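Local atomic coordinates of sulfoquinovosidase (Escherichia coli, PDB entry 5AEG), a protein that hydrolyses sulfoquinovosyl diacylglycerides and simpler sulfoquinovosides such as sulfoquinovosyl glycerol, releasing sulfoquinovose for use as a carbon and sulfur source. Residues D98-N109 against E219-E227. Sequence-based numbering, arbitrary orientation.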
loop_
_atom_site.group_PDB
_atom_site.type_symbol
_atom_site.label_atom_id
_atom_site.label_comp_id
_atom_site.label_asym_id
_atom_site.label_seq_id
_atom_site.Cartn_x
_atom_site.Cartn_y
_atom_site.Cartn_z
ATOM N N ASP A 98 17.552 16.407 15.175
ATOM C CA ASP A 98 16.912 17.321 14.216
ATOM C C ASP A 98 16.021 18.300 15.001
ATOM O O ASP A 98 16.002 18.262 16.272
ATOM C CB ASP A 98 16.223 16.581 13.038
ATOM C CG ASP A 98 14.768 16.080 13.365
ATOM O OD1 ASP A 98 14.338 16.154 14.546
ATOM O OD2 ASP A 98 14.096 15.575 12.418
ATOM N N ASP A 99 15.284 19.137 14.262
ATOM C CA ASP A 99 14.385 20.175 14.860
ATOM C C ASP A 99 13.521 19.662 16.030
ATOM O O ASP A 99 13.470 20.291 17.115
ATOM C CB ASP A 99 13.473 20.769 13.781
ATOM C CG ASP A 99 14.241 21.212 12.553
ATOM O OD1 ASP A 99 14.962 22.235 12.625
ATOM O OD2 ASP A 99 14.149 20.500 11.528
ATOM N N GLN A 100 12.900 18.492 15.802
ATOM C CA GLN A 100 11.981 17.842 16.743
ATOM C C GLN A 100 12.615 16.853 17.742
ATOM O O GLN A 100 11.875 16.284 18.550
ATOM C CB GLN A 100 10.859 17.154 15.957
ATOM C CG GLN A 100 9.881 18.115 15.287
ATOM C CD GLN A 100 10.396 18.800 14.010
ATOM O OE1 GLN A 100 10.982 18.168 13.127
ATOM N NE2 GLN A 100 10.140 20.107 13.896
ATOM N N GLY A 101 13.956 16.677 17.735
ATOM C CA GLY A 101 14.643 15.683 18.637
ATOM C C GLY A 101 14.808 14.259 18.093
ATOM O O GLY A 101 15.069 13.281 18.848
ATOM N N ARG A 102 14.585 14.117 16.776
ATOM C CA ARG A 102 14.863 12.870 16.124
ATOM C C ARG A 102 16.349 12.708 15.961
ATOM O O ARG A 102 17.077 13.659 15.654
ATOM C CB ARG A 102 14.245 12.862 14.725
ATOM C CG ARG A 102 12.784 13.215 14.674
ATOM C CD ARG A 102 12.107 12.739 13.373
ATOM N NE ARG A 102 10.721 13.253 13.327
ATOM C CZ ARG A 102 10.339 14.496 13.007
ATOM N NH1 ARG A 102 11.223 15.389 12.648
ATOM N NH2 ARG A 102 9.033 14.846 12.988
ATOM N N LEU A 103 16.826 11.510 16.129
ATOM C CA LEU A 103 18.156 11.216 15.674
ATOM C C LEU A 103 18.278 11.363 14.154
ATOM O O LEU A 103 17.535 10.713 13.422
ATOM C CB LEU A 103 18.551 9.884 16.167
ATOM C CG LEU A 103 19.896 9.382 15.628
ATOM C CD1 LEU A 103 21.031 10.279 16.148
ATOM C CD2 LEU A 103 20.161 7.961 15.907
ATOM N N LEU A 104 19.161 12.248 13.656
ATOM C CA LEU A 104 19.469 12.420 12.196
ATOM C C LEU A 104 20.872 11.878 11.865
ATOM O O LEU A 104 21.866 12.322 12.526
ATOM C CB LEU A 104 19.370 13.887 11.836
ATOM C CG LEU A 104 19.652 14.380 10.425
ATOM C CD1 LEU A 104 18.640 13.727 9.495
ATOM C CD2 LEU A 104 19.566 15.911 10.305
ATOM N N LEU A 105 20.985 10.841 10.970
ATOM C CA LEU A 105 22.279 10.364 10.458
ATOM C C LEU A 105 22.404 10.788 9.029
ATOM O O LEU A 105 21.515 10.526 8.201
ATOM C CB LEU A 105 22.462 8.852 10.562
ATOM C CG LEU A 105 22.293 8.153 11.895
ATOM C CD1 LEU A 105 22.711 6.675 11.715
ATOM C CD2 LEU A 105 23.118 8.800 12.993
ATOM N N GLU A 106 23.485 11.485 8.703
ATOM C CA GLU A 106 23.668 12.005 7.352
ATOM C C GLU A 106 24.999 11.488 6.829
ATOM O O GLU A 106 26.073 11.920 7.297
ATOM C CB GLU A 106 23.668 13.531 7.344
ATOM C CG GLU A 106 22.334 14.179 7.599
ATOM C CD GLU A 106 22.510 15.651 7.949
ATOM O OE1 GLU A 106 23.168 15.936 8.974
ATOM O OE2 GLU A 106 22.032 16.497 7.195
ATOM N N LEU A 107 24.936 10.627 5.810
ATOM C CA LEU A 107 26.112 9.966 5.280
ATOM C C LEU A 107 26.418 10.561 3.928
ATOM O O LEU A 107 25.527 10.676 3.082
ATOM C CB LEU A 107 25.802 8.511 5.107
ATOM C CG LEU A 107 26.695 7.501 5.695
ATOM C CD1 LEU A 107 25.994 6.136 5.562
ATOM C CD2 LEU A 107 28.030 7.574 4.983
ATOM N N GLN A 108 27.685 10.919 3.682
ATOM C CA GLN A 108 28.088 11.364 2.360
ATOM C C GLN A 108 29.430 10.735 1.936
ATOM O O GLN A 108 30.417 10.908 2.624
ATOM C CB GLN A 108 28.101 12.902 2.335
ATOM C CG GLN A 108 28.578 13.561 1.030
ATOM C CD GLN A 108 27.698 13.211 -0.190
ATOM O OE1 GLN A 108 26.558 13.670 -0.312
ATOM N NE2 GLN A 108 28.211 12.347 -1.086
ATOM N N ASN A 109 29.450 9.977 0.835
ATOM C CA ASN A 109 30.641 9.315 0.375
ATOM C C ASN A 109 31.553 10.425 -0.234
ATOM O O ASN A 109 31.045 11.458 -0.699
ATOM C CB ASN A 109 30.363 8.249 -0.661
ATOM C CG ASN A 109 29.719 7.015 -0.064
ATOM O OD1 ASN A 109 29.588 6.906 1.146
ATOM N ND2 ASN A 109 29.318 6.061 -0.934
ATOM N N GLU A 219 23.229 4.650 -3.763
ATOM C CA GLU A 219 23.476 6.076 -3.861
ATOM C C GLU A 219 24.778 6.367 -3.078
ATOM O O GLU A 219 25.282 5.514 -2.358
ATOM C CB GLU A 219 22.331 6.912 -3.311
ATOM C CG GLU A 219 22.173 8.263 -3.975
ATOM C CD GLU A 219 20.831 8.921 -3.791
ATOM O OE1 GLU A 219 19.806 8.288 -3.364
ATOM O OE2 GLU A 219 20.789 10.133 -4.088
ATOM N N ASP A 220 25.342 7.537 -3.352
ATOM C CA ASP A 220 26.520 8.041 -2.673
ATOM C C ASP A 220 26.268 8.807 -1.440
ATOM O O ASP A 220 27.237 9.235 -0.761
ATOM C CB ASP A 220 27.255 8.971 -3.679
ATOM C CG ASP A 220 26.428 10.218 -3.995
ATOM O OD1 ASP A 220 25.353 10.085 -4.606
ATOM O OD2 ASP A 220 26.754 11.314 -3.525
ATOM N N LYS A 221 24.995 8.989 -1.056
ATOM C CA LYS A 221 24.666 9.665 0.170
ATOM C C LYS A 221 23.444 9.009 0.768
ATOM O O LYS A 221 22.677 8.334 0.061
ATOM C CB LYS A 221 24.383 11.130 -0.115
ATOM C CG LYS A 221 23.070 11.459 -0.844
ATOM C CD LYS A 221 23.058 12.843 -1.523
ATOM C CE LYS A 221 21.792 13.670 -1.296
ATOM N NZ LYS A 221 20.495 13.119 -1.799
ATOM N N ALA A 222 23.267 9.181 2.060
ATOM C CA ALA A 222 22.054 8.692 2.733
ATOM C C ALA A 222 21.687 9.551 3.901
ATOM O O ALA A 222 22.569 10.008 4.644
ATOM C CB ALA A 222 22.297 7.298 3.183
ATOM N N THR A 223 20.392 9.728 4.118
ATOM C CA THR A 223 19.893 10.410 5.296
ATOM C C THR A 223 18.863 9.525 5.982
ATOM O O THR A 223 17.854 9.161 5.326
ATOM C CB THR A 223 19.196 11.685 4.882
ATOM O OG1 THR A 223 20.157 12.554 4.229
ATOM C CG2 THR A 223 18.626 12.361 6.090
ATOM N N LEU A 224 19.118 9.202 7.243
ATOM C CA LEU A 224 18.245 8.342 8.045
ATOM C C LEU A 224 17.782 9.103 9.297
ATOM O O LEU A 224 18.576 9.793 9.929
ATOM C CB LEU A 224 19.003 7.107 8.525
ATOM C CG LEU A 224 19.721 6.262 7.493
ATOM C CD1 LEU A 224 21.126 6.824 7.193
ATOM C CD2 LEU A 224 19.777 4.806 7.933
ATOM N N ARG A 225 16.541 8.922 9.693
ATOM C CA ARG A 225 15.997 9.582 10.890
ATOM C C ARG A 225 15.396 8.535 11.757
ATOM O O ARG A 225 14.774 7.600 11.247
ATOM C CB ARG A 225 14.866 10.496 10.517
ATOM C CG ARG A 225 15.273 11.866 9.987
ATOM C CD ARG A 225 14.048 12.485 9.279
ATOM N NE ARG A 225 14.446 13.071 8.024
ATOM C CZ ARG A 225 15.074 14.226 7.948
ATOM N NH1 ARG A 225 15.293 14.918 9.052
ATOM N NH2 ARG A 225 15.461 14.679 6.785
ATOM N N PHE A 226 15.546 8.693 13.077
ATOM C CA PHE A 226 14.996 7.739 14.062
ATOM C C PHE A 226 14.251 8.497 15.152
ATOM O O PHE A 226 14.616 9.686 15.517
ATOM C CB PHE A 226 16.045 6.905 14.758
ATOM C CG PHE A 226 16.973 6.153 13.878
ATOM C CD1 PHE A 226 17.916 6.814 13.106
ATOM C CD2 PHE A 226 16.959 4.767 13.865
ATOM C CE1 PHE A 226 18.800 6.121 12.348
ATOM C CE2 PHE A 226 17.855 4.055 13.113
ATOM C CZ PHE A 226 18.785 4.748 12.335
ATOM N N GLU A 227 13.160 7.907 15.644
ATOM C CA GLU A 227 12.552 8.379 16.910
ATOM C C GLU A 227 12.164 7.172 17.668
ATOM O O GLU A 227 11.819 6.147 17.078
ATOM C CB GLU A 227 11.315 9.187 16.756
ATOM C CG GLU A 227 11.451 10.629 16.550
ATOM C CD GLU A 227 10.117 11.358 16.525
ATOM O OE1 GLU A 227 9.459 11.346 15.450
ATOM O OE2 GLU A 227 9.800 12.061 17.523
HETATM O O HOH W 1 7.561 12.953 14.563
HETATM O O HOH W 2 23.491 12.654 3.722
#
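Leu-103 to Asn-109 runs antiparallel to Lys-221 to Glu-227, the strand axes 4.6 Å apart at their closest, with hydrogen-bonded pairs at Leu-103/Phe-226, Leu-105/Leu-224 and Leu-107/Ala-222. These three pairs turn their side chains to the buried face. There Leu-103 lies alongside Phe-226, CD2 coming 3.8 Å from CD1 of the ring, and Leu-105 reaches the same ring farther out, its CD1 4.0 Å from CE1. Leu-119 and Leu-121 of strand 116-122 pack on Leu-224 and Phe-226 from beyond this face, as expected in the beta-sandwich of the galactose mutarotase-like N-terminal domain of family 31 glycosidases; the contact lies away from the active site. On the other face, Leu-104 sets CD1 over one face of the Arg-225 guanidinium, 3.6 Å from NH1, and against Thr-223 CG2. Arg-225 also makes a long salt bridge with Asp-98, but Asp-198 holds its NH2. Asp-98 OD2 takes a shorter salt bridge from Arg-102 NH1, 2.9 Å away and in the guanidinium plane. The NE of Arg-102 forms a salt bridge with Glu-227 OE1, 3.1 Å away, though its hydrogen bond is weak and bent, guanidinium and carboxylate planes nearly perpendicular, extending the network of charges from Arg-225 through Asp-98 and Arg-102 to Glu-227; water 1 bridges NH2 to that oxygen, which Tyr-194 also binds. At the other end Gln-108, its chain folded at chi2 (61°), lays its amide beside Asp-220: NE2 donates almost straight (173°) to the anti side of OD2, 3.0 Å away, and also to Asn-109 O, both acceptors lying in the amide plane and so fixing its rotation.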